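Local structure of Plm1 (Streptomyces sp. HK803, 4HXY) at residues T5-E10 with P177-G182; A298-G303 with A340-L345; R348-G353 with A404-V409; G353-S358 with Q397-D402. The protein probably uses NADPH to reduce the beta-keto group of a polyketide intermediate, as the ketoreductase of the first module of phoslactomycin biosynthesis. All blocks are in the same frame, centred on the assembly; numbering follows the deposited sequence. Where two conformers were deposited one is given.

Contact 1: residues T5-E10 with P177-G182; sequences TGWFSE and PAPQTG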
loop_
_atom_site.group_PDB
_atom_site.type_symbol
_atom_site.label_atom_id
_atom_site.label_comp_id
_atom_site.label_asym_id
_atom_site.label_seq_id
_atom_site.Cartn_x
_atom_site.Cartn_y
_atom_site.Cartn_z
ATOM N N THR A 5 -15.490 -2.255 -15.020
ATOM C CA THR A 5 -14.486 -1.869 -14.045
ATOM C C THR A 5 -14.814 -2.508 -12.723
ATOM O O THR A 5 -15.901 -2.290 -12.184
ATOM C CB THR A 5 -14.403 -0.342 -13.880
ATOM O OG1 THR A 5 -14.102 0.250 -15.155
ATOM C CG2 THR A 5 -13.302 0.035 -12.872
ATOM N N GLY A 6 -13.874 -3.282 -12.185
ATOM C CA GLY A 6 -14.068 -3.908 -10.883
ATOM C C GLY A 6 -13.729 -2.957 -9.749
ATOM O O GLY A 6 -12.687 -2.274 -9.792
ATOM N N TRP A 7 -14.611 -2.919 -8.748
ATOM C CA TRP A 7 -14.425 -2.142 -7.520
ATOM C C TRP A 7 -14.392 -3.110 -6.361
ATOM O O TRP A 7 -15.279 -3.966 -6.216
ATOM C CB TRP A 7 -15.538 -1.133 -7.308
ATOM C CG TRP A 7 -15.432 0.038 -8.195
ATOM C CD1 TRP A 7 -15.700 0.083 -9.534
ATOM C CD2 TRP A 7 -15.049 1.364 -7.820
ATOM N NE1 TRP A 7 -15.499 1.367 -10.016
ATOM C CE2 TRP A 7 -15.094 2.162 -8.984
ATOM C CE3 TRP A 7 -14.677 1.952 -6.622
ATOM C CZ2 TRP A 7 -14.789 3.523 -8.962
ATOM C CZ3 TRP A 7 -14.343 3.297 -6.609
ATOM C CH2 TRP A 7 -14.406 4.062 -7.772
ATOM N N PHE A 8 -13.341 -3.005 -5.552
ATOM C CA PHE A 8 -13.163 -3.896 -4.427
ATOM C C PHE A 8 -12.709 -3.126 -3.201
ATOM O O PHE A 8 -12.311 -1.958 -3.289
ATOM C CB PHE A 8 -12.140 -5.009 -4.758
ATOM C CG PHE A 8 -12.304 -5.592 -6.127
ATOM C CD1 PHE A 8 -11.631 -5.059 -7.209
ATOM C CD2 PHE A 8 -13.143 -6.668 -6.326
ATOM C CE1 PHE A 8 -11.777 -5.605 -8.479
ATOM C CE2 PHE A 8 -13.311 -7.223 -7.588
ATOM C CZ PHE A 8 -12.623 -6.687 -8.673
ATOM N N SER A 9 -12.814 -3.790 -2.050
ATOM C CA SER A 9 -12.367 -3.239 -0.781
ATOM C C SER A 9 -11.864 -4.351 0.132
ATOM O O SER A 9 -12.367 -5.454 0.090
ATOM C CB SER A 9 -13.519 -2.531 -0.081
ATOM O OG SER A 9 -13.051 -1.825 1.056
ATOM N N GLU A 10 -10.912 -4.012 0.984
ATOM C CA GLU A 10 -10.584 -4.814 2.144
ATOM C C GLU A 10 -11.784 -4.892 3.086
ATOM O O GLU A 10 -12.517 -3.907 3.278
ATOM C CB GLU A 10 -9.402 -4.177 2.884
ATOM C CG GLU A 10 -8.935 -4.953 4.082
ATOM C CD GLU A 10 -8.000 -4.152 4.976
ATOM O OE1 GLU A 10 -6.789 -4.414 4.937
ATOM O OE2 GLU A 10 -8.480 -3.265 5.720
ATOM N N PRO A 177 -19.793 -1.638 -4.126
ATOM C CA PRO A 177 -20.439 -0.851 -5.168
ATOM C C PRO A 177 -19.523 0.257 -5.676
ATOM O O PRO A 177 -18.724 0.805 -4.913
ATOM C CB PRO A 177 -21.652 -0.243 -4.460
ATOM C CG PRO A 177 -21.920 -1.116 -3.309
ATOM C CD PRO A 177 -20.590 -1.678 -2.885
ATOM N N ALA A 178 -19.656 0.589 -6.944
ATOM C CA ALA A 178 -18.951 1.766 -7.527
ATOM C C ALA A 178 -19.750 3.029 -7.224
ATOM O O ALA A 178 -20.961 3.066 -7.446
ATOM C CB ALA A 178 -18.774 1.597 -9.013
ATOM N N PRO A 179 -19.081 4.076 -6.709
ATOM C CA PRO A 179 -19.730 5.340 -6.438
ATOM C C PRO A 179 -20.403 5.927 -7.691
ATOM O O PRO A 179 -19.893 5.804 -8.784
ATOM C CB PRO A 179 -18.563 6.238 -5.980
ATOM C CG PRO A 179 -17.568 5.284 -5.450
ATOM C CD PRO A 179 -17.650 4.116 -6.350
ATOM N N GLN A 180 -21.559 6.545 -7.503
ATOM C CA GLN A 180 -22.261 7.228 -8.588
ATOM C C GLN A 180 -22.325 8.702 -8.207
ATOM O O GLN A 180 -23.111 9.090 -7.357
ATOM C CB GLN A 180 -23.644 6.613 -8.794
ATOM C CG GLN A 180 -23.581 5.158 -9.258
ATOM C CD GLN A 180 -24.939 4.507 -9.422
ATOM O OE1 GLN A 180 -25.030 3.291 -9.623
ATOM N NE2 GLN A 180 -26.002 5.311 -9.371
ATOM N N THR A 181 -21.490 9.513 -8.853
ATOM C CA THR A 181 -21.143 10.862 -8.380
ATOM C C THR A 181 -21.307 11.947 -9.427
ATOM O O THR A 181 -21.518 11.664 -10.608
ATOM C CB THR A 181 -19.647 10.935 -7.936
ATOM O OG1 THR A 181 -18.785 10.946 -9.091
ATOM C CG2 THR A 181 -19.271 9.776 -7.007
ATOM N N GLY A 182 -21.157 13.185 -8.959
ATOM C CA GLY A 182 -20.999 14.339 -9.831
ATOM C C GLY A 182 -19.594 14.408 -10.412
ATOM O O GLY A 182 -18.770 13.503 -10.228
#

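Contact 2: residues A298-G303 with A340-L345; sequences AAKVEG and ACLDAL. With NDP (NADPH dihydro-nicotinamide-adenine-dinucleotide phosphate), chain C.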
loop_
_atom_site.group_PDB
_atom_site.type_symbol
_atom_site.label_atom_id
_atom_site.label_comp_id
_atom_site.label_asym_id
_atom_site.label_seq_id
_atom_site.Cartn_x
_atom_site.Cartn_y
_atom_site.Cartn_z
ATOM N N ALA A 298 10.932 5.581 -1.442
ATOM C CA ALA A 298 11.194 6.988 -1.097
ATOM C C ALA A 298 10.183 7.965 -1.709
ATOM O O ALA A 298 9.504 8.704 -0.978
ATOM C CB ALA A 298 12.566 7.358 -1.545
ATOM N N ALA A 299 10.129 8.025 -3.042
ATOM C CA ALA A 299 9.213 8.980 -3.708
ATOM C C ALA A 299 7.768 8.755 -3.275
ATOM O O ALA A 299 7.023 9.696 -2.983
ATOM C CB ALA A 299 9.331 8.920 -5.221
ATOM N N LYS A 300 7.358 7.498 -3.239
ATOM C CA LYS A 300 5.967 7.174 -2.954
ATOM C C LYS A 300 5.621 7.522 -1.506
ATOM O O LYS A 300 4.723 8.327 -1.251
ATOM C CB LYS A 300 5.706 5.698 -3.291
ATOM C CG LYS A 300 4.262 5.302 -3.210
ATOM C CD LYS A 300 4.024 3.900 -3.822
ATOM C CE LYS A 300 3.889 3.914 -5.366
ATOM N NZ LYS A 300 2.617 4.512 -5.837
ATOM N N VAL A 301 6.379 6.980 -0.552
ATOM C CA VAL A 301 6.057 7.116 0.878
ATOM C C VAL A 301 6.558 8.429 1.487
ATOM O O VAL A 301 5.794 9.173 2.117
ATOM C CB VAL A 301 6.565 5.947 1.696
ATOM C CG1 VAL A 301 6.150 6.101 3.157
ATOM C CG2 VAL A 301 6.016 4.626 1.143
ATOM N N GLU A 302 7.849 8.696 1.356
ATOM C CA GLU A 302 8.400 9.911 1.938
ATOM C C GLU A 302 7.822 11.159 1.236
ATOM O O GLU A 302 7.551 12.162 1.904
ATOM C CB GLU A 302 9.937 9.876 1.935
ATOM C CG GLU A 302 10.531 8.650 2.687
ATOM C CD GLU A 302 9.985 8.444 4.113
ATOM O OE1 GLU A 302 9.861 9.440 4.872
ATOM O OE2 GLU A 302 9.667 7.280 4.477
ATOM N N GLY A 303 7.624 11.096 -0.082
ATOM C CA GLY A 303 6.893 12.137 -0.816
ATOM C C GLY A 303 5.500 12.397 -0.266
ATOM O O GLY A 303 5.110 13.529 -0.017
ATOM N N ALA A 340 1.040 0.027 0.373
ATOM C CA ALA A 340 0.309 -0.224 1.612
ATOM C C ALA A 340 0.427 0.994 2.538
ATOM O O ALA A 340 -0.518 1.338 3.255
ATOM C CB ALA A 340 0.845 -1.490 2.320
ATOM N N CYS A 341 1.593 1.622 2.547
ATOM C CA CYS A 341 1.779 2.858 3.308
ATOM C C CYS A 341 0.835 3.961 2.847
ATOM O O CYS A 341 0.275 4.689 3.679
ATOM C CB CYS A 341 3.217 3.335 3.229
ATOM S SG CYS A 341 4.418 2.318 4.144
ATOM N N LEU A 342 0.670 4.105 1.535
ATOM C CA LEU A 342 -0.229 5.146 0.999
ATOM C C LEU A 342 -1.643 4.942 1.503
ATOM O O LEU A 342 -2.311 5.877 1.918
ATOM C CB LEU A 342 -0.250 5.135 -0.524
ATOM C CG LEU A 342 0.986 5.603 -1.259
ATOM C CD1 LEU A 342 0.712 5.588 -2.772
ATOM C CD2 LEU A 342 1.424 6.996 -0.767
ATOM N N ASP A 343 -2.114 3.697 1.485
ATOM C CA ASP A 343 -3.485 3.433 1.894
ATOM C C ASP A 343 -3.647 3.832 3.352
ATOM O O ASP A 343 -4.667 4.405 3.729
ATOM C CB ASP A 343 -3.835 1.952 1.681
ATOM C CG ASP A 343 -3.669 1.507 0.227
ATOM O OD1 ASP A 343 -3.592 2.376 -0.679
ATOM O OD2 ASP A 343 -3.628 0.268 -0.035
ATOM N N ALA A 344 -2.624 3.564 4.171
ATOM C CA ALA A 344 -2.691 3.919 5.594
ATOM C C ALA A 344 -2.653 5.417 5.812
ATOM O O ALA A 344 -3.338 5.915 6.689
ATOM C CB ALA A 344 -1.585 3.259 6.402
ATOM N N LEU A 345 -1.854 6.123 5.012
ATOM C CA LEU A 345 -1.766 7.572 5.128
ATOM C C LEU A 345 -3.128 8.200 4.813
ATOM O O LEU A 345 -3.532 9.129 5.507
ATOM C CB LEU A 345 -0.708 8.136 4.196
ATOM C CG LEU A 345 -0.591 9.646 4.178
ATOM C CD1 LEU A 345 -0.277 10.206 5.559
ATOM C CD2 LEU A 345 0.458 10.031 3.134
HETATM P PA NDP C . 5.774 6.610 -14.613
HETATM O O1A NDP C . 5.425 6.940 -16.025
HETATM O O2A NDP C . 7.130 6.039 -14.328
HETATM O O5B NDP C . 5.579 7.912 -13.710
HETATM C C5B NDP C . 6.225 8.013 -12.458
HETATM C C4B NDP C . 6.591 9.452 -12.236
HETATM O O4B NDP C . 7.193 9.614 -10.968
HETATM C C3B NDP C . 7.601 9.967 -13.233
HETATM O O3B NDP C . 7.104 11.219 -13.745
HETATM C C2B NDP C . 8.872 10.180 -12.441
HETATM O O2B NDP C . 9.536 11.243 -13.093
HETATM C C1B NDP C . 8.280 10.509 -11.074
HETATM N N9A NDP C . 9.175 10.387 -9.931
HETATM C C8A NDP C . 9.868 9.276 -9.502
HETATM N N7A NDP C . 10.597 9.608 -8.415
HETATM C C5A NDP C . 10.356 10.927 -8.123
HETATM C C6A NDP C . 10.804 11.788 -7.134
HETATM N N6A NDP C . 11.652 11.445 -6.170
HETATM N N1A NDP C . 10.355 13.096 -7.157
HETATM C C2A NDP C . 9.448 13.526 -8.119
HETATM N N3A NDP C . 9.001 12.686 -9.106
HETATM C C4A NDP C . 9.456 11.404 -9.084
HETATM O O3 NDP C . 4.711 5.576 -13.983
HETATM P PN NDP C . 3.134 5.570 -14.139
HETATM O O1N NDP C . 2.774 4.242 -14.688
HETATM O O2N NDP C . 2.585 6.778 -14.784
HETATM O O5D NDP C . 2.630 5.457 -12.626
HETATM C C5D NDP C . 2.479 6.589 -11.811
HETATM C C4D NDP C . 1.944 6.137 -10.462
HETATM O O4D NDP C . 0.831 5.275 -10.630
HETATM C C3D NDP C . 2.970 5.354 -9.677
HETATM O O3D NDP C . 3.007 5.828 -8.365
HETATM C C2D NDP C . 2.467 3.926 -9.691
HETATM O O2D NDP C . 2.858 3.185 -8.553
HETATM C C1D NDP C . 0.971 4.119 -9.832
HETATM N N1N NDP C . 0.333 2.986 -10.516
HETATM C C2N NDP C . 0.519 2.780 -11.853
HETATM C C3N NDP C . 0.060 1.631 -12.498
HETATM C C7N NDP C . 0.196 1.448 -13.960
HETATM O O7N NDP C . -0.491 0.381 -14.495
HETATM N N7N NDP C . 0.948 2.193 -14.756
HETATM C C4N NDP C . -0.935 0.767 -11.770
HETATM C C5N NDP C . -1.078 1.085 -10.319
HETATM C C6N NDP C . -0.465 2.182 -9.758
HETATM P P2B NDP C . 11.070 11.614 -12.832
HETATM O O1X NDP C . 11.378 12.676 -13.862
HETATM O O2X NDP C . 11.965 10.379 -13.007
HETATM O O3X NDP C . 11.250 12.096 -11.452
#

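Contact 3: residues R348-G353 with A404-V409; sequences RRREQG and AGDPVV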
loop_
_atom_site.group_PDB
_atom_site.type_symbol
_atom_site.label_atom_id
_atom_site.label_comp_id
_atom_site.label_asym_id
_atom_site.label_seq_id
_atom_site.Cartn_x
_atom_site.Cartn_y
_atom_site.Cartn_z
ATOM N N ARG A 348 -5.168 7.814 7.847
ATOM C CA ARG A 348 -4.631 8.664 8.904
ATOM C C ARG A 348 -5.095 10.102 8.720
ATOM O O ARG A 348 -5.545 10.759 9.674
ATOM C CB ARG A 348 -3.107 8.587 8.958
ATOM C CG ARG A 348 -2.502 9.217 10.188
ATOM C CD ARG A 348 -0.995 9.204 10.137
ATOM N NE ARG A 348 -0.455 10.265 9.284
ATOM C CZ ARG A 348 0.838 10.506 9.106
ATOM N NH1 ARG A 348 1.755 9.748 9.690
ATOM N NH2 ARG A 348 1.219 11.525 8.348
ATOM N N ARG A 349 -5.045 10.573 7.481
ATOM C CA ARG A 349 -5.404 11.956 7.187
ATOM C C ARG A 349 -6.900 12.182 7.427
ATOM O O ARG A 349 -7.302 13.208 7.993
ATOM C CB ARG A 349 -4.980 12.299 5.735
ATOM C CG ARG A 349 -5.240 13.720 5.321
ATOM C CD ARG A 349 -4.507 14.073 4.002
ATOM N NE ARG A 349 -4.840 15.422 3.564
ATOM C CZ ARG A 349 -4.107 16.504 3.766
ATOM N NH1 ARG A 349 -2.942 16.420 4.379
ATOM N NH2 ARG A 349 -4.552 17.677 3.326
ATOM N N ARG A 350 -7.737 11.224 7.021
ATOM C CA ARG A 350 -9.176 11.310 7.301
ATOM C C ARG A 350 -9.494 11.311 8.802
ATOM O O ARG A 350 -10.418 12.027 9.225
ATOM C CB ARG A 350 -9.952 10.220 6.592
ATOM C CG ARG A 350 -9.966 10.391 5.093
ATOM C CD ARG A 350 -11.024 9.528 4.414
ATOM N NE ARG A 350 -10.865 8.103 4.686
ATOM C CZ ARG A 350 -10.132 7.256 3.952
ATOM N NH1 ARG A 350 -9.478 7.667 2.863
ATOM N NH2 ARG A 350 -10.049 5.975 4.300
ATOM N N GLU A 351 -8.712 10.583 9.586
ATOM C CA GLU A 351 -8.865 10.538 11.053
ATOM C C GLU A 351 -8.584 11.912 11.658
ATOM O O GLU A 351 -9.131 12.270 12.714
ATOM C CB GLU A 351 -7.931 9.475 11.675
ATOM C CG GLU A 351 -8.396 8.080 11.383
ATOM C CD GLU A 351 -7.414 6.963 11.778
ATOM O OE1 GLU A 351 -6.216 7.207 12.070
ATOM O OE2 GLU A 351 -7.874 5.801 11.770
ATOM N N GLN A 352 -7.761 12.677 10.959
ATOM C CA GLN A 352 -7.394 14.036 11.348
ATOM C C GLN A 352 -8.383 15.066 10.779
ATOM O O GLN A 352 -8.147 16.262 10.851
ATOM C CB GLN A 352 -5.941 14.317 10.917
ATOM C CG GLN A 352 -4.937 13.417 11.609
ATOM C CD GLN A 352 -3.508 13.498 11.058
ATOM O OE1 GLN A 352 -3.260 14.038 9.984
ATOM N NE2 GLN A 352 -2.560 12.911 11.799
ATOM N N GLY A 353 -9.473 14.604 10.183
ATOM C CA GLY A 353 -10.525 15.492 9.725
ATOM C C GLY A 353 -10.235 16.119 8.375
ATOM O O GLY A 353 -10.851 17.127 8.006
ATOM N N ALA A 404 -16.400 8.139 2.573
ATOM C CA ALA A 404 -14.968 7.883 2.629
ATOM C C ALA A 404 -14.700 6.394 2.511
ATOM O O ALA A 404 -15.444 5.584 3.045
ATOM C CB ALA A 404 -14.408 8.412 3.949
ATOM N N GLY A 405 -13.630 6.051 1.813
ATOM C CA GLY A 405 -13.224 4.671 1.658
ATOM C C GLY A 405 -11.870 4.630 1.004
ATOM O O GLY A 405 -11.354 5.648 0.604
ATOM N N ASP A 406 -11.282 3.458 0.889
ATOM C CA ASP A 406 -10.118 3.377 0.035
ATOM C C ASP A 406 -10.434 2.227 -0.920
ATOM O O ASP A 406 -10.409 1.072 -0.571
ATOM C CB ASP A 406 -8.810 3.183 0.776
ATOM C CG ASP A 406 -8.177 4.504 1.268
ATOM O OD1 ASP A 406 -8.580 5.639 0.862
ATOM O OD2 ASP A 406 -7.239 4.359 2.083
ATOM N N PRO A 407 -10.731 2.590 -2.145
ATOM C CA PRO A 407 -11.114 1.634 -3.165
ATOM C C PRO A 407 -9.955 0.968 -3.883
ATOM O O PRO A 407 -8.902 1.533 -4.034
ATOM C CB PRO A 407 -11.891 2.507 -4.144
ATOM C CG PRO A 407 -11.168 3.788 -4.073
ATOM C CD PRO A 407 -10.829 3.972 -2.640
ATOM N N VAL A 408 -10.220 -0.254 -4.315
ATOM C CA VAL A 408 -9.334 -1.019 -5.189
ATOM C C VAL A 408 -10.076 -1.073 -6.524
ATOM O O VAL A 408 -11.232 -1.503 -6.557
ATOM C CB VAL A 408 -9.119 -2.445 -4.639
ATOM C CG1 VAL A 408 -8.080 -3.206 -5.481
ATOM C CG2 VAL A 408 -8.668 -2.401 -3.186
ATOM N N VAL A 409 -9.435 -0.615 -7.599
ATOM C CA VAL A 409 -10.081 -0.497 -8.920
ATOM C C VAL A 409 -9.239 -1.205 -9.968
ATOM O O VAL A 409 -8.115 -0.795 -10.253
ATOM C CB VAL A 409 -10.274 0.980 -9.302
ATOM C CG1 VAL A 409 -10.894 1.103 -10.710
ATOM C CG2 VAL A 409 -11.126 1.714 -8.238
#

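Contact 4: residues G353-S358 with Q397-D402; sequences GKRAVS and QAIMSD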
loop_
_atom_site.group_PDB
_atom_site.type_symbol
_atom_site.label_atom_id
_atom_site.label_comp_id
_atom_site.label_asym_id
_atom_site.label_seq_id
_atom_site.Cartn_x
_atom_site.Cartn_y
_atom_site.Cartn_z
ATOM N N GLY A 353 -9.473 14.604 10.183
ATOM C CA GLY A 353 -10.525 15.492 9.725
ATOM C C GLY A 353 -10.235 16.119 8.375
ATOM O O GLY A 353 -10.851 17.127 8.006
ATOM N N LYS A 354 -9.322 15.512 7.619
ATOM C CA LYS A 354 -8.916 16.049 6.324
ATOM C C LYS A 354 -9.335 15.118 5.191
ATOM O O LYS A 354 -9.451 13.913 5.393
ATOM C CB LYS A 354 -7.415 16.231 6.294
ATOM C CG LYS A 354 -6.871 17.247 7.310
ATOM C CD LYS A 354 -5.362 17.272 7.283
ATOM C CE LYS A 354 -4.773 18.115 8.414
ATOM N NZ LYS A 354 -5.392 19.479 8.505
ATOM N N ARG A 355 -9.582 15.674 4.014
ATOM C CA ARG A 355 -9.927 14.855 2.852
ATOM C C ARG A 355 -8.714 14.083 2.348
ATOM O O ARG A 355 -7.604 14.605 2.335
ATOM C CB ARG A 355 -10.530 15.711 1.726
ATOM C CG ARG A 355 -12.026 15.998 1.973
ATOM C CD ARG A 355 -12.647 16.829 0.898
ATOM N NE ARG A 355 -12.636 16.153 -0.391
ATOM C CZ ARG A 355 -13.529 15.259 -0.801
ATOM N NH1 ARG A 355 -13.402 14.733 -2.018
ATOM N NH2 ARG A 355 -14.541 14.887 -0.021
ATOM N N ALA A 356 -8.942 12.818 1.988
ATOM C CA ALA A 356 -7.902 11.976 1.385
ATOM C C ALA A 356 -8.510 10.731 0.801
ATOM O O ALA A 356 -9.430 10.162 1.373
ATOM C CB ALA A 356 -6.830 11.583 2.401
ATOM N N VAL A 357 -8.029 10.321 -0.368
ATOM C CA VAL A 357 -8.342 9.016 -0.916
ATOM C C VAL A 357 -7.099 8.384 -1.521
ATOM O O VAL A 357 -6.308 9.067 -2.173
ATOM C CB VAL A 357 -9.466 9.061 -1.942
ATOM C CG1 VAL A 357 -9.115 9.967 -3.173
ATOM C CG2 VAL A 357 -9.885 7.593 -2.344
ATOM N N SER A 358 -6.953 7.079 -1.293
ATOM C CA SER A 358 -5.916 6.291 -1.936
ATOM C C SER A 358 -6.590 5.282 -2.827
ATOM O O SER A 358 -7.347 4.436 -2.341
ATOM C CB SER A 358 -5.062 5.580 -0.901
ATOM O OG SER A 358 -3.986 4.877 -1.516
ATOM N N GLN A 397 -14.983 9.105 -9.620
ATOM C CA GLN A 397 -15.906 8.438 -8.709
ATOM C C GLN A 397 -15.296 8.252 -7.312
ATOM O O GLN A 397 -15.961 8.470 -6.307
ATOM C CB GLN A 397 -16.330 7.086 -9.280
ATOM C CG GLN A 397 -17.238 7.159 -10.482
ATOM C CD GLN A 397 -17.478 5.791 -11.093
ATOM O OE1 GLN A 397 -16.634 5.268 -11.792
ATOM N NE2 GLN A 397 -18.622 5.182 -10.775
ATOM N N ALA A 398 -14.019 7.873 -7.260
ATOM C CA ALA A 398 -13.350 7.674 -5.986
ATOM C C ALA A 398 -13.208 8.973 -5.203
ATOM O O ALA A 398 -13.389 9.015 -3.980
ATOM C CB ALA A 398 -11.984 7.002 -6.186
ATOM N N ILE A 399 -12.877 10.048 -5.918
ATOM C CA ILE A 399 -12.669 11.351 -5.311
ATOM C C ILE A 399 -13.990 11.931 -4.840
ATOM O O ILE A 399 -14.056 12.485 -3.737
ATOM C CB ILE A 399 -11.960 12.334 -6.300
ATOM C CG1 ILE A 399 -10.563 11.836 -6.642
ATOM C CG2 ILE A 399 -11.913 13.782 -5.719
ATOM C CD1 ILE A 399 -9.910 12.550 -7.803
ATOM N N MET A 400 -15.029 11.803 -5.674
ATOM C CA MET A 400 -16.296 12.495 -5.458
ATOM C C MET A 400 -17.281 11.678 -4.619
ATOM O O MET A 400 -18.402 12.122 -4.370
ATOM C CB MET A 400 -16.930 12.864 -6.800
ATOM C CG MET A 400 -16.119 13.915 -7.608
ATOM S SD MET A 400 -15.916 15.468 -6.727
ATOM C CE MET A 400 -17.561 16.191 -6.819
ATOM N N SER A 401 -16.859 10.494 -4.199
ATOM C CA SER A 401 -17.708 9.583 -3.423
ATOM C C SER A 401 -18.286 10.250 -2.170
ATOM O O SER A 401 -17.568 10.930 -1.450
ATOM C CB SER A 401 -16.877 8.353 -3.029
ATOM O OG SER A 401 -17.647 7.418 -2.293
ATOM N N ASP A 402 -19.578 10.045 -1.918
ATOM C CA ASP A 402 -20.251 10.666 -0.757
ATOM C C ASP A 402 -19.780 10.075 0.567
ATOM O O ASP A 402 -19.955 10.694 1.623
ATOM C CB ASP A 402 -21.791 10.611 -0.853
ATOM C CG ASP A 402 -22.337 9.235 -1.218
ATOM O OD1 ASP A 402 -23.525 9.172 -1.653
ATOM O OD2 ASP A 402 -21.613 8.221 -1.083
HETATM O O HOH W 1 -16.411 13.600 -1.850
#

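Contact 1: residues T5-E10 with P177-G182
The indole of Trp7 receives Ala178 and Pro179 over one and the same face. Ala178 CB sits 3.5 Å from the centroid of the Trp7 five-membered ring and only 13° off its normal, while Pro179 CD lies 3.5 Å from the centroid of the six-membered ring, 17° off. Both are CH-pi contacts by this test, so two consecutive residues share out the two halves of one ring system. The closest atoms agree: Ala178 CB is 3.4 Å from Trp7 NE1, and Pro179 CD is 3.4 Å from Trp7 CZ3, with Pro179 CG slightly farther out. The indole reaches this loop because Trp7 CG stands beside the backbone N and anti to the carbonyl carbon (chi1 -75°). Swapping in an alanine would probably leave Ala178 CB and the Pro179 ring without the surface they lie on and free this loop to shift. Farther out, the indole also touches Ala394 and Gln397 of helix 388-400 and Val409 of strand 408-412, and backbone hydrogen bonds join Trp7 to Thr176 and Phe8 to Val408. Strand 6-14 pairs antiparallel with both 167-175 and 408-412. This is consistent with the two-part architecture of modular ketoreductases, in which the N-terminal strand bridges the structural and the catalytic, Rossmann-type halves.

Contact 2: residues A298-G303 with A340-L345
Lys300 and Leu342 cross at about a right angle, the aliphatic stem of the lysine lying against the leucine branch: Lys300 CG is 3.6 Å from Leu342 CD1. The other methyl, Leu342 CD2, comes 3.6 Å from Lys300 O, a carbonyl that is also hydrogen-bonded to His275 NE2. Beyond this crossing the lysine chain bends twice, at chi3 (-82°) and chi4 (-72°), which turns the ammonium to the nicotinamide ribose of the bound NADPH. There Lys300 NZ donates to both ribose hydroxyl oxygens, O3D at 2.9 Å and O2D at 3.0 Å, and Asn339 OD1 is a third partner. At the next residue of the helix, Val301 meets Cys341 through its two methyls; the closer, Val301 CG2, is 3.7 Å from Cys341 CB, and Cys341 SG lies a little beyond. On the adenine side, Ala299 CB approaches NDP N7A at 3.5 Å. Helix 105-120 touches Cys341 as well, through Val105. Helices 290-310 and 333-351 therefore pack through an apolar seam edged by a ribose-gripping lysine, consistent with the NADPH site of polyketide synthase ketoreductases, an SDR-type Rossmann fold in which lysine and asparagine exchange the places they have in classical SDRs.

Contact 3: residues R348-G353 with A404-V409
Ala404 opens the contact by setting its methyl against the stem of Arg350, with Ala404 CB 3.6 Å from Arg350 CD. Next in sequence, Gly405 places its carbonyl over one face of the guanidinium, Gly405 O standing 3.6 Å from Arg350 NH1. Asp406 then supplies the acidic partner: Arg350 NH1 donates to Asp406 OD1 at 3.0 Å with an N-H...O angle of 156°, a salt bridge made through one hydrogen bond. It is not a paired, coplanar bridge, because the carboxylate and guanidinium planes stand 85° apart and OD1 is met from above the carboxylate plane. A bend at chi3 of Arg350 (-58°) swings the guanidinium round to this spot. The strongest polar partner of Arg350 NH1 is Ala356 O, and Asp406 OD1 also accepts from Ser358 N. A leucine in place of Arg350 would probably leave Asp406 without this counter-charge and Ala356 O without this donor. Past Asp406 the chain continues into strand 408-412, which runs parallel to 357-361. The arginine sits on the last turn of helix 333-351, which ends in a Schellman motif (Lys354 N to Arg349 O, Gly353 N to Arg350 O) with Gly353, at positive phi, as its C-prime residue.

Contact 4: residues G353-S358 with Q397-D402
Ile399 O is gripped twice, by Arg355 NH1 at 2.9 Å and by a water at 3.2 Å. The arginine bond is bent, with an N-H...O angle of 136°; the acceptor lies at the edge of the guanidinium, near its plane, whereas the donor is tilted 29° from the carbonyl plane. The same water accepts from Arg355 NH2 at 2.9 Å and donates to Ser401 O, also at 2.9 Å, so the guanidinium reaches the carbonyls of Ile399 and Ser401, two residues apart near the C-terminal end of helix 388-400, one directly and one through the water. Arg355 NH1 has its strongest partner in Asp316 OD1, a salt bridge that probably fixes the group's rotation. A positive charge beside carbonyls near a helix C-terminal end is likely to be favourable. Deeper in, the contact turns apolar. Val357 and Ile399 cross at about a right angle, with Val357 CG1 4.2 Å from Ile399 CG1, and Val357 CG2 reaches Ala398 CB at a loose 4.4 Å. Val357 CG1 takes the position between the backbone N and the carbonyl carbon (chi1 61°), pointing this branch to the helix. The side chain of Ser358 starts away from this helix, and its OG is hydrogen-bonded to Asp343 OD1 of helix 333-351. Helices thus flank strand 357-361 by alternate side chains, as in the three-layer alpha/beta/alpha sandwich of the Rossmann fold.

Contacts 3 and 4 lie closest, their centres 7 Å apart; they share Gly353, and contact 4 is nested inside the loop that contact 3 closes. Contact 1 comes first along the chain, with its centre 12 Å from contact 4 and 14 Å from contact 3, which it meets where strands 6-14 and 408-412 pair. Contact 2 is next in sequence, 22 Å from contact 1 between centres and without touching it, yet joined to contact 3 by helix 333-351 and to contact 4 because that helix leads into strand 357-361. Parallel strands 357-361 and 408-412 thus connect the N-terminal strand with the helix pair at the NADPH, consistent with a catalytic half that the N-terminal strand meets at contact 1.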